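Local structure of choline kinase (Cryptosporidium parvum, 3MES) at residues 243-247 and 248-252; 176-179 and 180-183; 233-236 and 237-241; 124-127 and 128-132. The protein probably catalyses the phosphorylation of choline and ethanolamine, and binds ADP and magnesium. All blocks are in the same frame, centred on the assembly; numbering follows the deposited sequence.

Interaction 1: 243-247 and 248-252; sequences EKFSM and ERALE
E243 lays its carboxylate over one face of the R249 guanidinium. OE1 of E243 sits 3.5 Å from NH2 of R249, above the centre of the group. Because the oxygen lies well above the guanidinium plane, no N-H points at it, and the salt bridge rests on charge alone. The two planes are stacked, 26° apart. R249 meets E252 differently. Its NE and NH2 both reach OE1 of E252 in the guanidinium plane, and the NE to OE1 distance is 3.2 Å. The bent R249 chain turns the group so that E243 covers a face and E252 meets its edge. This network lies beside the N-cap of helix 247-254. There OG of S246 accepts a nearly straight bond from N of R249 at 2.7 Å. The carbonyl O of S246 also takes N of A250 at 2.9 Å. A250 is buried, and its CB lies 4.3 Å from CE1 of F245. The far side is looser: E248 reaches away from the loop, and L251 is exposed. K244 also turns away, to a salt bridge with E237. A buried arginine is thus matched by two carboxylates, which probably offset its charge, while the S246 hydroxyl satisfies a first-turn amide that the helix cannot.

Interaction 2: 176-179 and 180-183; sequences GSLH and IINS
The carbonyl O of I180, the residue whose own N reaches back to the helix at G176, is gripped twice by S183. N of S183 donates to it at 2.9 Å, and OG of S183 donates at 3.3 Å. Both arrive from the same face of the carbonyl plane. The backbone bond closes a type I turn over 180-183, following helix 165-179. The helical bonding before it is slack. N of I180 reaches O of G176 at 3.4 Å, a weak bond, and N of H179 shares that acceptor weakly. ND2 of N182 comes to 2.7 Å from O of H179, but the angle is too poor for a hydrogen bond.

The apolar part is carried by I181 and L178. CD1 of I181 meets CD2 of L178 at 3.5 Å, the two chains crossing at a slant. I181 holds CG1 between its backbone N and carbonyl carbon (chi1 64°). This turns the branch back over the backbone of the preceding turn, where CG1 lies 3.2 Å from O of L178. I180 has the same first torsion but bends at the second, and its CD1 lies 3.4 Å from O of S177. Both L178 and I181 continue onto L130 of helix 120-132 and F264 of strand 262-265. H179 points elsewhere: ND1 bonds to the hydroxyl of Y337, and NE2 to D297. The carbonyls of S177 and L178 thus lie against isoleucine methyl and methylene groups, while the firmer polar grip passes to the S183 turn.

Interaction 3: 233-236 and 237-241; sequences DQLE and ELIMG
L235 lies alongside I239, one helical turn on, with both side chains pointing the same way. Their CD1 atoms are 3.8 Å apart. This is an i to i+4 apolar pair on the short helix 235-239. The pair faces inward: L235 and I239 both touch I366 of helix 364-376, and L235 also meets I202 of helix 198-214. L238 extends the apolar side toward V362 and L365.

Backbone bonds hold the turn. N of L238 donates to O of Q234 at 3.0 Å, and N of I239 to O of L235 at 3.1 Å. N of M240 closes the series on O of E236 at 2.8 Å. M240 is where the chain leaves helical angles, and G241 follows with a positive phi of 63°.

The acids have polar partners in other parts of the chain. E236 extends to the hydroxyl of Y203 and the backbone N of F245. E237 is bent at its second torsion, chi2 70°, and turns its OE2 to K244. The two acids keep their OE1 atoms 5.4 Å apart and may repel each other weakly; K244 would offset E237 in particular. The I239 chain also folds back over the helix backbone, placing its CD1 3.1 Å from O of L235.

Interaction 4: 124-127 and 128-132; sequences LDVF and RYLSN
L124 packs against the guanidinium of R128, one turn on along helix 120-132. The isobutyl group of L124 lies over one face of the guanidinium, offset toward its rim. CG of L124 is 3.5 Å from CZ of R128, and CD2 of L124 is 3.2 Å from NH2 of R128. R128 bends at chi3 (-81°), which brings the flat group back over the leucine. Its NH2 then finds D142 of strand 139-143 in a salt bridge.

The purely apolar pair is V126 with L130. They lie side by side, CG1 of V126 being 3.8 Å from CD1 of L130. Both rest on F264 of strand 262-265.

The backbone bonds are those of a regular helix. N of S131 meets O of F127 at 2.8 Å, and R128 and L130 bond likewise to L124 and V126. The bond from N of Y129 to O of D125 is weak.

Other polar ends and one ring leave the helix. D125 pairs with R191, Y129 with D187, and OG of S131 with O of P137. The helix packs on the five-stranded antiparallel sheet of the kinase-like N-terminal lobe, which helps hold the nucleotide. F127 turns to this sheet, where it makes a cation-pi contact with R147 and touches E149, an ADP-binding residue. R128 thus uses its guanidinium in two ways, with a leucine over one face and an acid at NH2, which probably limits its movement.

Interactions 3 and 1 follow each other along the chain and touch, with centres 11 Å apart. Besides the K244-E237 pair, CD1 of F245 lies 3.5 Å from CE of M240, so the loop between the two short helices folds back on the first. Interactions 2 and 4 form a second pair, with centres 14 Å apart. They join through L130, whose CD2 is 3.9 Å from CD1 of I181. The pairs do not touch: interactions 1 and 2 come within about 10 Å at their nearest atoms, and interactions 3 and 4 are 32 Å apart between centres. Interaction 4 is near the nucleotide, with the F127 side chain about 7 Å from bound ADP. The other three lie away from the annotated sites.

Interaction 1: 243-247 and 248-252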
ATOM      1  N   GLU B 243      -4.510 -18.366  33.072  1.00 30.78           N
ATOM      2  CA  GLU B 243      -5.497 -17.570  33.785  1.00 30.96           C
ATOM      3  C   GLU B 243      -6.748 -17.397  32.933  1.00 31.06           C
ATOM      4  O   GLU B 243      -6.672 -17.379  31.704  1.00 31.09           O
ATOM      5  CB  GLU B 243      -4.897 -16.206  34.127  1.00 30.95           C
ATOM      6  CG  GLU B 243      -5.765 -15.317  34.989  1.00 31.29           C
ATOM      7  CD  GLU B 243      -4.949 -14.263  35.712  1.00 31.96           C
ATOM      8  OE1 GLU B 243      -3.762 -14.530  36.000  1.00 32.67           O
ATOM      9  OE2 GLU B 243      -5.489 -13.173  35.996  1.00 32.48           O
ATOM     10  N   LYS B 244      -7.903 -17.285  33.581  1.00 31.18           N
ATOM     11  CA  LYS B 244      -9.141 -17.016  32.864  1.00 31.33           C
ATOM     12  C   LYS B 244      -9.166 -15.552  32.443  1.00 31.24           C
ATOM     13  O   LYS B 244      -8.381 -14.744  32.941  1.00 31.30           O
ATOM     14  CB  LYS B 244     -10.362 -17.356  33.722  1.00 31.39           C
ATOM     15  CG  LYS B 244     -10.369 -18.791  34.228  1.00 32.05           C
ATOM     16  CD  LYS B 244     -11.784 -19.316  34.397  1.00 32.77           C
ATOM     17  CE  LYS B 244     -12.493 -19.405  33.054  1.00 33.53           C
ATOM     18  NZ  LYS B 244     -11.727 -20.230  32.074  1.00 33.95           N
ATOM     19  N   PHE B 245     -10.061 -15.209  31.525  1.00 31.11           N
ATOM     20  CA  PHE B 245     -10.096 -13.847  31.008  1.00 31.02           C
ATOM     21  C   PHE B 245     -10.658 -12.827  31.985  1.00 30.98           C
ATOM     22  O   PHE B 245     -11.713 -13.031  32.585  1.00 31.02           O
ATOM     23  CB  PHE B 245     -10.881 -13.756  29.700  1.00 30.94           C
ATOM     24  CG  PHE B 245     -11.184 -12.343  29.291  1.00 30.84           C
ATOM     25  CD1 PHE B 245     -10.385 -11.686  28.368  1.00 30.61           C
ATOM     26  CD2 PHE B 245     -12.248 -11.658  29.854  1.00 30.66           C
ATOM     27  CE1 PHE B 245     -10.655 -10.381  28.001  1.00 30.68           C
ATOM     28  CE2 PHE B 245     -12.524 -10.352  29.493  1.00 30.68           C
ATOM     29  CZ  PHE B 245     -11.727  -9.712  28.564  1.00 30.65           C
ATOM     30  N   SER B 246      -9.936 -11.723  32.127  1.00 30.96           N
ATOM     31  CA  SER B 246     -10.432 -10.542  32.812  1.00 30.94           C
ATOM     32  C   SER B 246      -9.851  -9.340  32.083  1.00 30.97           C
ATOM     33  O   SER B 246      -8.864  -9.471  31.358  1.00 31.00           O
ATOM     34  CB  SER B 246     -10.004 -10.540  34.280  1.00 30.82           C
ATOM     35  OG  SER B 246      -8.596 -10.450  34.403  1.00 30.68           O
ATOM     36  N   MET B 247     -10.463  -8.175  32.254  1.00 31.01           N
ATOM     37  CA  MET B 247      -9.929  -6.965  31.646  1.00 31.05           C
ATOM     38  C   MET B 247      -8.602  -6.651  32.317  1.00 30.97           C
ATOM     39  O   MET B 247      -7.758  -5.945  31.768  1.00 31.04           O
ATOM     40  CB  MET B 247     -10.897  -5.798  31.820  1.00 31.07           C
ATOM     41  CG  MET B 247     -10.845  -4.794  30.683  1.00 31.49           C
ATOM     42  SD  MET B 247     -11.156  -5.590  29.092  1.00 31.88           S
ATOM     43  CE  MET B 247     -12.616  -6.548  29.485  1.00 31.53           C
ATOM     44  N   GLU B 248      -8.437  -7.195  33.516  1.00 30.90           N
ATOM     45  CA  GLU B 248      -7.214  -7.055  34.288  1.00 30.84           C
ATOM     46  C   GLU B 248      -6.107  -7.867  33.625  1.00 30.59           C
ATOM     47  O   GLU B 248      -5.065  -7.332  33.249  1.00 30.56           O
ATOM     48  CB  GLU B 248      -7.458  -7.562  35.711  1.00 30.93           C
ATOM     49  CG  GLU B 248      -6.527  -6.999  36.771  1.00 31.22           C
ATOM     50  CD  GLU B 248      -7.055  -7.240  38.173  1.00 31.85           C
ATOM     51  OE1 GLU B 248      -8.262  -7.008  38.406  1.00 32.20           O
ATOM     52  OE2 GLU B 248      -6.266  -7.662  39.046  1.00 32.06           O
ATOM     53  N   ARG B 249      -6.354  -9.165  33.479  1.00 30.34           N
ATOM     54  CA  ARG B 249      -5.431 -10.069  32.809  1.00 30.10           C
ATOM     55  C   ARG B 249      -5.096  -9.530  31.423  1.00 29.94           C
ATOM     56  O   ARG B 249      -3.975  -9.685  30.937  1.00 29.93           O
ATOM     57  CB  ARG B 249      -6.072 -11.451  32.678  1.00 30.14           C
ATOM     58  CG  ARG B 249      -5.103 -12.615  32.490  1.00 30.20           C
ATOM     59  CD  ARG B 249      -3.750 -12.172  31.965  1.00 30.31           C
ATOM     60  NE  ARG B 249      -2.728 -12.202  33.008  1.00 30.20           N
ATOM     61  CZ  ARG B 249      -1.952 -13.252  33.261  1.00 30.12           C
ATOM     62  NH1 ARG B 249      -2.077 -14.361  32.545  1.00 29.84           N
ATOM     63  NH2 ARG B 249      -1.049 -13.194  34.229  1.00 30.16           N
ATOM     64  N   ALA B 250      -6.079  -8.894  30.792  1.00 29.71           N
ATOM     65  CA  ALA B 250      -5.925  -8.369  29.437  1.00 29.48           C
ATOM     66  C   ALA B 250      -4.930  -7.215  29.362  1.00 29.31           C
ATOM     67  O   ALA B 250      -4.076  -7.180  28.476  1.00 29.29           O
ATOM     68  CB  ALA B 250      -7.274  -7.943  28.877  1.00 29.50           C
ATOM     69  N   LEU B 251      -5.050  -6.268  30.290  1.00 29.12           N
ATOM     70  CA  LEU B 251      -4.172  -5.102  30.313  1.00 28.91           C
ATOM     71  C   LEU B 251      -2.748  -5.486  30.705  1.00 28.78           C
ATOM     72  O   LEU B 251      -1.783  -4.900  30.216  1.00 28.80           O
ATOM     73  CB  LEU B 251      -4.709  -4.033  31.270  1.00 28.94           C
ATOM     74  CG  LEU B 251      -6.011  -3.326  30.874  1.00 29.19           C
ATOM     75  CD1 LEU B 251      -6.458  -2.374  31.975  1.00 29.19           C
ATOM     76  CD2 LEU B 251      -5.855  -2.583  29.553  1.00 29.00           C
ATOM     77  N   GLU B 252      -2.623  -6.468  31.590  1.00 28.48           N
ATOM     78  CA  GLU B 252      -1.312  -6.956  31.991  1.00 28.24           C
ATOM     79  C   GLU B 252      -0.617  -7.614  30.804  1.00 27.94           C
ATOM     80  O   GLU B 252       0.573  -7.405  30.574  1.00 27.88           O
ATOM     81  CB  GLU B 252      -1.430  -7.947  33.154  1.00 28.33           C
ATOM     82  CG  GLU B 252      -0.090  -8.401  33.713  1.00 28.75           C
ATOM     83  CD  GLU B 252      -0.216  -9.535  34.715  1.00 29.56           C
ATOM     84  OE1 GLU B 252      -1.346 -10.029  34.931  1.00 29.79           O
ATOM     85  OE2 GLU B 252       0.821  -9.938  35.285  1.00 29.71           O
TER

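Interaction 2: 176-179 and 180-183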
ATOM      1  N   GLY B 176      -3.613  -2.415  10.350  1.00 17.23           N
ATOM      2  CA  GLY B 176      -3.084  -1.520  11.375  1.00 17.29           C
ATOM      3  C   GLY B 176      -3.838  -0.207  11.467  1.00 17.37           C
ATOM      4  O   GLY B 176      -4.109   0.285  12.562  1.00 17.21           O
ATOM      5  N   SER B 177      -4.172   0.368  10.314  1.00 17.53           N
ATOM      6  CA  SER B 177      -4.918   1.624  10.270  1.00 17.72           C
ATOM      7  C   SER B 177      -6.303   1.467  10.877  1.00 17.80           C
ATOM      8  O   SER B 177      -6.851   2.403  11.456  1.00 17.87           O
ATOM      9  CB  SER B 177      -5.043   2.129   8.831  1.00 17.64           C
ATOM     10  OG  SER B 177      -3.865   2.803   8.428  1.00 18.00           O
ATOM     11  N   LEU B 178      -6.861   0.271  10.737  1.00 17.94           N
ATOM     12  CA  LEU B 178      -8.197  -0.025  11.232  1.00 18.06           C
ATOM     13  C   LEU B 178      -8.156  -0.342  12.725  1.00 18.21           C
ATOM     14  O   LEU B 178      -9.088  -0.029  13.464  1.00 18.26           O
ATOM     15  CB  LEU B 178      -8.787  -1.198  10.442  1.00 17.94           C
ATOM     16  CG  LEU B 178     -10.230  -1.636  10.707  1.00 18.14           C
ATOM     17  CD1 LEU B 178     -10.280  -2.861  11.604  1.00 18.42           C
ATOM     18  CD2 LEU B 178     -11.066  -0.488  11.275  1.00 18.39           C
ATOM     19  N   HIS B 179      -7.059  -0.949  13.162  1.00 18.34           N
ATOM     20  CA  HIS B 179      -6.913  -1.379  14.546  1.00 18.57           C
ATOM     21  C   HIS B 179      -6.810  -0.227  15.544  1.00 18.88           C
ATOM     22  O   HIS B 179      -7.285  -0.340  16.673  1.00 18.93           O
ATOM     23  CB  HIS B 179      -5.700  -2.302  14.676  1.00 18.50           C
ATOM     24  CG  HIS B 179      -5.996  -3.733  14.353  1.00 18.22           C
ATOM     25  ND1 HIS B 179      -5.266  -4.780  14.873  1.00 18.17           N
ATOM     26  CD2 HIS B 179      -6.960  -4.292  13.584  1.00 18.17           C
ATOM     27  CE1 HIS B 179      -5.758  -5.922  14.425  1.00 18.42           C
ATOM     28  NE2 HIS B 179      -6.787  -5.653  13.640  1.00 18.23           N
ATOM     29  N   ILE B 180      -6.200   0.879  15.131  1.00 19.30           N
ATOM     30  CA  ILE B 180      -5.909   1.978  16.055  1.00 19.66           C
ATOM     31  C   ILE B 180      -7.079   2.934  16.312  1.00 19.83           C
ATOM     32  O   ILE B 180      -7.010   3.772  17.210  1.00 19.82           O
ATOM     33  CB  ILE B 180      -4.675   2.795  15.596  1.00 19.70           C
ATOM     34  CG1 ILE B 180      -4.828   3.237  14.140  1.00 19.91           C
ATOM     35  CG2 ILE B 180      -3.402   1.994  15.771  1.00 19.75           C
ATOM     36  CD1 ILE B 180      -5.701   4.455  13.962  1.00 20.03           C
ATOM     37  N   ILE B 181      -8.153   2.807  15.539  1.00 20.10           N
ATOM     38  CA  ILE B 181      -9.267   3.753  15.636  1.00 20.43           C
ATOM     39  C   ILE B 181      -9.864   3.860  17.041  1.00 20.76           C
ATOM     40  O   ILE B 181     -10.342   4.925  17.433  1.00 20.78           O
ATOM     41  CB  ILE B 181     -10.395   3.433  14.628  1.00 20.36           C
ATOM     42  CG1 ILE B 181     -11.017   2.067  14.934  1.00 20.34           C
ATOM     43  CG2 ILE B 181      -9.871   3.503  13.200  1.00 20.09           C
ATOM     44  CD1 ILE B 181     -12.033   1.613  13.907  1.00 20.46           C
ATOM     45  N   ASN B 182      -9.836   2.765  17.797  1.00 21.10           N
ATOM     46  CA  ASN B 182     -10.438   2.757  19.128  1.00 21.44           C
ATOM     47  C   ASN B 182      -9.564   3.427  20.186  1.00 21.76           C
ATOM     48  O   ASN B 182      -9.962   3.541  21.344  1.00 21.99           O
ATOM     49  CB  ASN B 182     -10.799   1.334  19.567  1.00 21.27           C
ATOM     50  CG  ASN B 182      -9.576   0.482  19.853  1.00 21.24           C
ATOM     51  OD1 ASN B 182      -9.471  -0.142  20.911  1.00 21.00           O
ATOM     52  ND2 ASN B 182      -8.642   0.455  18.910  1.00 20.71           N
ATOM     53  N   SER B 183      -8.376   3.871  19.793  1.00 22.08           N
ATOM     54  CA  SER B 183      -7.483   4.531  20.744  1.00 22.32           C
ATOM     55  C   SER B 183      -6.947   5.851  20.212  1.00 22.44           C
ATOM     56  O   SER B 183      -6.455   6.677  20.974  1.00 22.64           O
ATOM     57  CB  SER B 183      -6.324   3.610  21.139  1.00 22.24           C
ATOM     58  OG  SER B 183      -5.430   3.417  20.057  1.00 22.50           O
TER

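Interaction 3: 233-236 and 237-241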
ATOM      1  N   ASP B 233     -13.279 -25.590  26.925  1.00 31.28           N
ATOM      2  CA  ASP B 233     -13.253 -25.333  28.362  1.00 31.28           C
ATOM      3  C   ASP B 233     -11.900 -24.790  28.822  1.00 31.14           C
ATOM      4  O   ASP B 233     -11.823 -24.050  29.802  1.00 31.13           O
ATOM      5  CB  ASP B 233     -13.599 -26.605  29.143  1.00 31.38           C
ATOM      6  CG  ASP B 233     -15.047 -27.023  28.967  1.00 31.69           C
ATOM      7  OD1 ASP B 233     -15.925 -26.135  28.919  1.00 31.65           O
ATOM      8  OD2 ASP B 233     -15.306 -28.244  28.883  1.00 32.33           O
ATOM      9  N   GLN B 234     -10.839 -25.164  28.111  1.00 30.99           N
ATOM     10  CA  GLN B 234      -9.484 -24.740  28.464  1.00 30.85           C
ATOM     11  C   GLN B 234      -9.045 -23.527  27.655  1.00 30.53           C
ATOM     12  O   GLN B 234      -7.968 -22.979  27.880  1.00 30.41           O
ATOM     13  CB  GLN B 234      -8.489 -25.874  28.209  1.00 30.96           C
ATOM     14  CG  GLN B 234      -8.795 -27.174  28.928  1.00 31.83           C
ATOM     15  CD  GLN B 234      -7.919 -28.319  28.443  1.00 32.96           C
ATOM     16  OE1 GLN B 234      -7.540 -29.198  29.218  1.00 33.50           O
ATOM     17  NE2 GLN B 234      -7.590 -28.308  27.152  1.00 32.96           N
ATOM     18  N   LEU B 235      -9.888 -23.115  26.714  1.00 30.16           N
ATOM     19  CA  LEU B 235      -9.503 -22.130  25.708  1.00 29.81           C
ATOM     20  C   LEU B 235      -9.025 -20.802  26.288  1.00 29.54           C
ATOM     21  O   LEU B 235      -8.079 -20.203  25.779  1.00 29.50           O
ATOM     22  CB  LEU B 235     -10.651 -21.906  24.720  1.00 29.88           C
ATOM     23  CG  LEU B 235     -10.242 -21.399  23.338  1.00 29.91           C
ATOM     24  CD1 LEU B 235      -8.991 -22.115  22.857  1.00 29.91           C
ATOM     25  CD2 LEU B 235     -11.381 -21.575  22.348  1.00 30.20           C
ATOM     26  N   GLU B 236      -9.678 -20.344  27.351  1.00 29.24           N
ATOM     27  CA  GLU B 236      -9.301 -19.087  27.991  1.00 28.92           C
ATOM     28  C   GLU B 236      -7.938 -19.181  28.680  1.00 28.81           C
ATOM     29  O   GLU B 236      -7.065 -18.342  28.461  1.00 28.81           O
ATOM     30  CB  GLU B 236     -10.384 -18.625  28.973  1.00 28.83           C
ATOM     31  CG  GLU B 236     -11.681 -18.201  28.294  1.00 28.73           C
ATOM     32  CD  GLU B 236     -12.677 -17.555  29.248  1.00 28.45           C
ATOM     33  OE1 GLU B 236     -12.271 -17.136  30.354  1.00 28.18           O
ATOM     34  OE2 GLU B 236     -13.870 -17.458  28.885  1.00 28.00           O
ATOM     35  N   GLU B 237      -7.755 -20.204  29.507  1.00 28.63           N
ATOM     36  CA  GLU B 237      -6.469 -20.421  30.164  1.00 28.52           C
ATOM     37  C   GLU B 237      -5.345 -20.466  29.134  1.00 28.31           C
ATOM     38  O   GLU B 237      -4.250 -19.957  29.372  1.00 28.20           O
ATOM     39  CB  GLU B 237      -6.483 -21.719  30.978  1.00 28.58           C
ATOM     40  CG  GLU B 237      -7.373 -21.683  32.214  1.00 29.19           C
ATOM     41  CD  GLU B 237      -8.852 -21.656  31.872  1.00 30.22           C
ATOM     42  OE1 GLU B 237      -9.187 -21.579  30.670  1.00 30.72           O
ATOM     43  OE2 GLU B 237      -9.682 -21.711  32.807  1.00 30.67           O
ATOM     44  N   LEU B 238      -5.629 -21.073  27.986  1.00 28.09           N
ATOM     45  CA  LEU B 238      -4.637 -21.224  26.929  1.00 28.00           C
ATOM     46  C   LEU B 238      -4.212 -19.882  26.331  1.00 27.98           C
ATOM     47  O   LEU B 238      -3.020 -19.622  26.159  1.00 27.94           O
ATOM     48  CB  LEU B 238      -5.168 -22.150  25.833  1.00 27.98           C
ATOM     49  CG  LEU B 238      -4.243 -22.414  24.647  1.00 27.80           C
ATOM     50  CD1 LEU B 238      -4.720 -23.624  23.859  1.00 27.52           C
ATOM     51  CD2 LEU B 238      -4.147 -21.186  23.754  1.00 27.55           C
ATOM     52  N   ILE B 239      -5.186 -19.033  26.019  1.00 27.88           N
ATOM     53  CA  ILE B 239      -4.904 -17.723  25.438  1.00 27.90           C
ATOM     54  C   ILE B 239      -4.374 -16.729  26.469  1.00 28.01           C
ATOM     55  O   ILE B 239      -3.566 -15.861  26.144  1.00 27.92           O
ATOM     56  CB  ILE B 239      -6.153 -17.121  24.762  1.00 27.89           C
ATOM     57  CG1 ILE B 239      -6.339 -17.704  23.358  1.00 27.87           C
ATOM     58  CG2 ILE B 239      -6.028 -15.609  24.678  1.00 27.70           C
ATOM     59  CD1 ILE B 239      -6.521 -19.202  23.332  1.00 27.68           C
ATOM     60  N   MET B 240      -4.836 -16.855  27.710  1.00 28.20           N
ATOM     61  CA  MET B 240      -4.439 -15.934  28.775  1.00 28.39           C
ATOM     62  C   MET B 240      -3.288 -16.460  29.633  1.00 28.62           C
ATOM     63  O   MET B 240      -2.963 -15.880  30.668  1.00 28.65           O
ATOM     64  CB  MET B 240      -5.635 -15.589  29.662  1.00 28.31           C
ATOM     65  CG  MET B 240      -6.155 -14.173  29.489  1.00 28.31           C
ATOM     66  SD  MET B 240      -6.701 -13.769  27.819  1.00 27.28           S
ATOM     67  CE  MET B 240      -6.913 -12.001  27.978  1.00 27.46           C
ATOM     68  N   GLY B 241      -2.676 -17.557  29.201  1.00 28.86           N
ATOM     69  CA  GLY B 241      -1.522 -18.115  29.899  1.00 29.28           C
ATOM     70  C   GLY B 241      -1.794 -18.596  31.315  1.00 29.50           C
ATOM     71  O   GLY B 241      -1.198 -18.098  32.268  1.00 29.43           O
TER

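Interaction 4: 124-127 and 128-132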
ATOM      1  N   LEU B 124     -25.135  -2.869  11.918  1.00 30.04           N
ATOM      2  CA  LEU B 124     -25.414  -1.696  11.101  1.00 29.46           C
ATOM      3  C   LEU B 124     -24.799  -0.457  11.734  1.00 29.05           C
ATOM      4  O   LEU B 124     -24.266   0.412  11.043  1.00 28.94           O
ATOM      5  CB  LEU B 124     -26.922  -1.500  10.935  1.00 29.47           C
ATOM      6  CG  LEU B 124     -27.333  -0.301  10.078  1.00 29.57           C
ATOM      7  CD1 LEU B 124     -26.709  -0.390   8.691  1.00 29.61           C
ATOM      8  CD2 LEU B 124     -28.847  -0.185   9.982  1.00 29.76           C
ATOM      9  N   ASP B 125     -24.880  -0.387  13.057  1.00 28.54           N
ATOM     10  CA  ASP B 125     -24.339   0.737  13.802  1.00 28.07           C
ATOM     11  C   ASP B 125     -22.839   0.868  13.567  1.00 27.59           C
ATOM     12  O   ASP B 125     -22.329   1.968  13.356  1.00 27.54           O
ATOM     13  CB  ASP B 125     -24.625   0.563  15.294  1.00 28.22           C
ATOM     14  CG  ASP B 125     -24.221   1.770  16.109  1.00 28.64           C
ATOM     15  OD1 ASP B 125     -24.221   2.889  15.552  1.00 28.93           O
ATOM     16  OD2 ASP B 125     -23.907   1.600  17.307  1.00 29.10           O
ATOM     17  N   VAL B 126     -22.138  -0.262  13.603  1.00 26.93           N
ATOM     18  CA  VAL B 126     -20.694  -0.281  13.406  1.00 26.22           C
ATOM     19  C   VAL B 126     -20.319   0.084  11.972  1.00 25.89           C
ATOM     20  O   VAL B 126     -19.389   0.858  11.740  1.00 25.81           O
ATOM     21  CB  VAL B 126     -20.095  -1.659  13.748  1.00 26.25           C
ATOM     22  CG1 VAL B 126     -18.661  -1.753  13.248  1.00 26.18           C
ATOM     23  CG2 VAL B 126     -20.164  -1.915  15.244  1.00 25.97           C
ATOM     24  N   PHE B 127     -21.042  -0.477  11.009  1.00 25.38           N
ATOM     25  CA  PHE B 127     -20.768  -0.203   9.604  1.00 25.00           C
ATOM     26  C   PHE B 127     -20.898   1.282   9.266  1.00 24.75           C
ATOM     27  O   PHE B 127     -20.061   1.837   8.554  1.00 24.74           O
ATOM     28  CB  PHE B 127     -21.680  -1.030   8.695  1.00 25.00           C
ATOM     29  CG  PHE B 127     -21.381  -0.867   7.232  1.00 24.81           C
ATOM     30  CD1 PHE B 127     -20.329  -1.552   6.646  1.00 24.42           C
ATOM     31  CD2 PHE B 127     -22.149  -0.021   6.442  1.00 24.57           C
ATOM     32  CE1 PHE B 127     -20.049  -1.402   5.296  1.00 24.45           C
ATOM     33  CE2 PHE B 127     -21.875   0.132   5.092  1.00 24.60           C
ATOM     34  CZ  PHE B 127     -20.822  -0.560   4.519  1.00 24.37           C
ATOM     35  N   ARG B 128     -21.947   1.922   9.775  1.00 24.40           N
ATOM     36  CA  ARG B 128     -22.174   3.339   9.489  1.00 24.15           C
ATOM     37  C   ARG B 128     -21.015   4.208   9.968  1.00 23.81           C
ATOM     38  O   ARG B 128     -20.651   5.184   9.314  1.00 23.75           O
ATOM     39  CB  ARG B 128     -23.497   3.819  10.093  1.00 24.14           C
ATOM     40  CG  ARG B 128     -24.718   3.442   9.264  1.00 24.49           C
ATOM     41  CD  ARG B 128     -25.945   4.236   9.683  1.00 24.87           C
ATOM     42  NE  ARG B 128     -26.586   3.679  10.868  1.00 25.40           N
ATOM     43  CZ  ARG B 128     -27.769   3.072  10.861  1.00 25.56           C
ATOM     44  NH1 ARG B 128     -28.277   2.597  11.989  1.00 25.43           N
ATOM     45  NH2 ARG B 128     -28.446   2.945   9.728  1.00 25.73           N
ATOM     46  N   TYR B 129     -20.438   3.850  11.110  1.00 23.44           N
ATOM     47  CA  TYR B 129     -19.284   4.569  11.631  1.00 23.12           C
ATOM     48  C   TYR B 129     -18.082   4.385  10.711  1.00 22.95           C
ATOM     49  O   TYR B 129     -17.485   5.356  10.244  1.00 22.91           O
ATOM     50  CB  TYR B 129     -18.942   4.094  13.043  1.00 23.07           C
ATOM     51  CG  TYR B 129     -17.683   4.720  13.598  1.00 22.79           C
ATOM     52  CD1 TYR B 129     -17.619   6.085  13.850  1.00 22.24           C
ATOM     53  CD2 TYR B 129     -16.560   3.949  13.871  1.00 22.43           C
ATOM     54  CE1 TYR B 129     -16.472   6.664  14.355  1.00 22.27           C
ATOM     55  CE2 TYR B 129     -15.410   4.519  14.378  1.00 22.46           C
ATOM     56  CZ  TYR B 129     -15.371   5.878  14.617  1.00 22.33           C
ATOM     57  OH  TYR B 129     -14.227   6.453  15.123  1.00 22.18           O
ATOM     58  N   LEU B 130     -17.734   3.128  10.455  1.00 22.76           N
ATOM     59  CA  LEU B 130     -16.621   2.801   9.577  1.00 22.53           C
ATOM     60  C   LEU B 130     -16.789   3.477   8.222  1.00 22.47           C
ATOM     61  O   LEU B 130     -15.817   3.923   7.607  1.00 22.28           O
ATOM     62  CB  LEU B 130     -16.512   1.288   9.410  1.00 22.49           C
ATOM     63  CG  LEU B 130     -16.248   0.521  10.708  1.00 22.39           C
ATOM     64  CD1 LEU B 130     -16.236  -0.981  10.459  1.00 22.04           C
ATOM     65  CD2 LEU B 130     -14.939   0.981  11.341  1.00 22.05           C
ATOM     66  N   SER B 131     -18.032   3.546   7.759  1.00 22.47           N
ATOM     67  CA  SER B 131     -18.345   4.218   6.510  1.00 22.47           C
ATOM     68  C   SER B 131     -18.043   5.706   6.640  1.00 22.49           C
ATOM     69  O   SER B 131     -17.502   6.320   5.724  1.00 22.48           O
ATOM     70  CB  SER B 131     -19.817   4.003   6.147  1.00 22.57           C
ATOM     71  OG  SER B 131     -20.116   4.518   4.861  1.00 22.64           O
ATOM     72  N   ASN B 132     -18.381   6.274   7.795  1.00 22.54           N
ATOM     73  CA  ASN B 132     -18.217   7.708   8.037  1.00 22.56           C
ATOM     74  C   ASN B 132     -16.771   8.179   8.194  1.00 22.46           C
ATOM     75  O   ASN B 132     -16.441   9.301   7.812  1.00 22.48           O
ATOM     76  CB  ASN B 132     -19.051   8.153   9.242  1.00 22.66           C
ATOM     77  CG  ASN B 132     -20.452   8.589   8.851  1.00 23.04           C
ATOM     78  OD1 ASN B 132     -21.442   8.146   9.434  1.00 23.20           O
ATOM     79  ND2 ASN B 132     -20.540   9.464   7.852  1.00 23.39           N
TER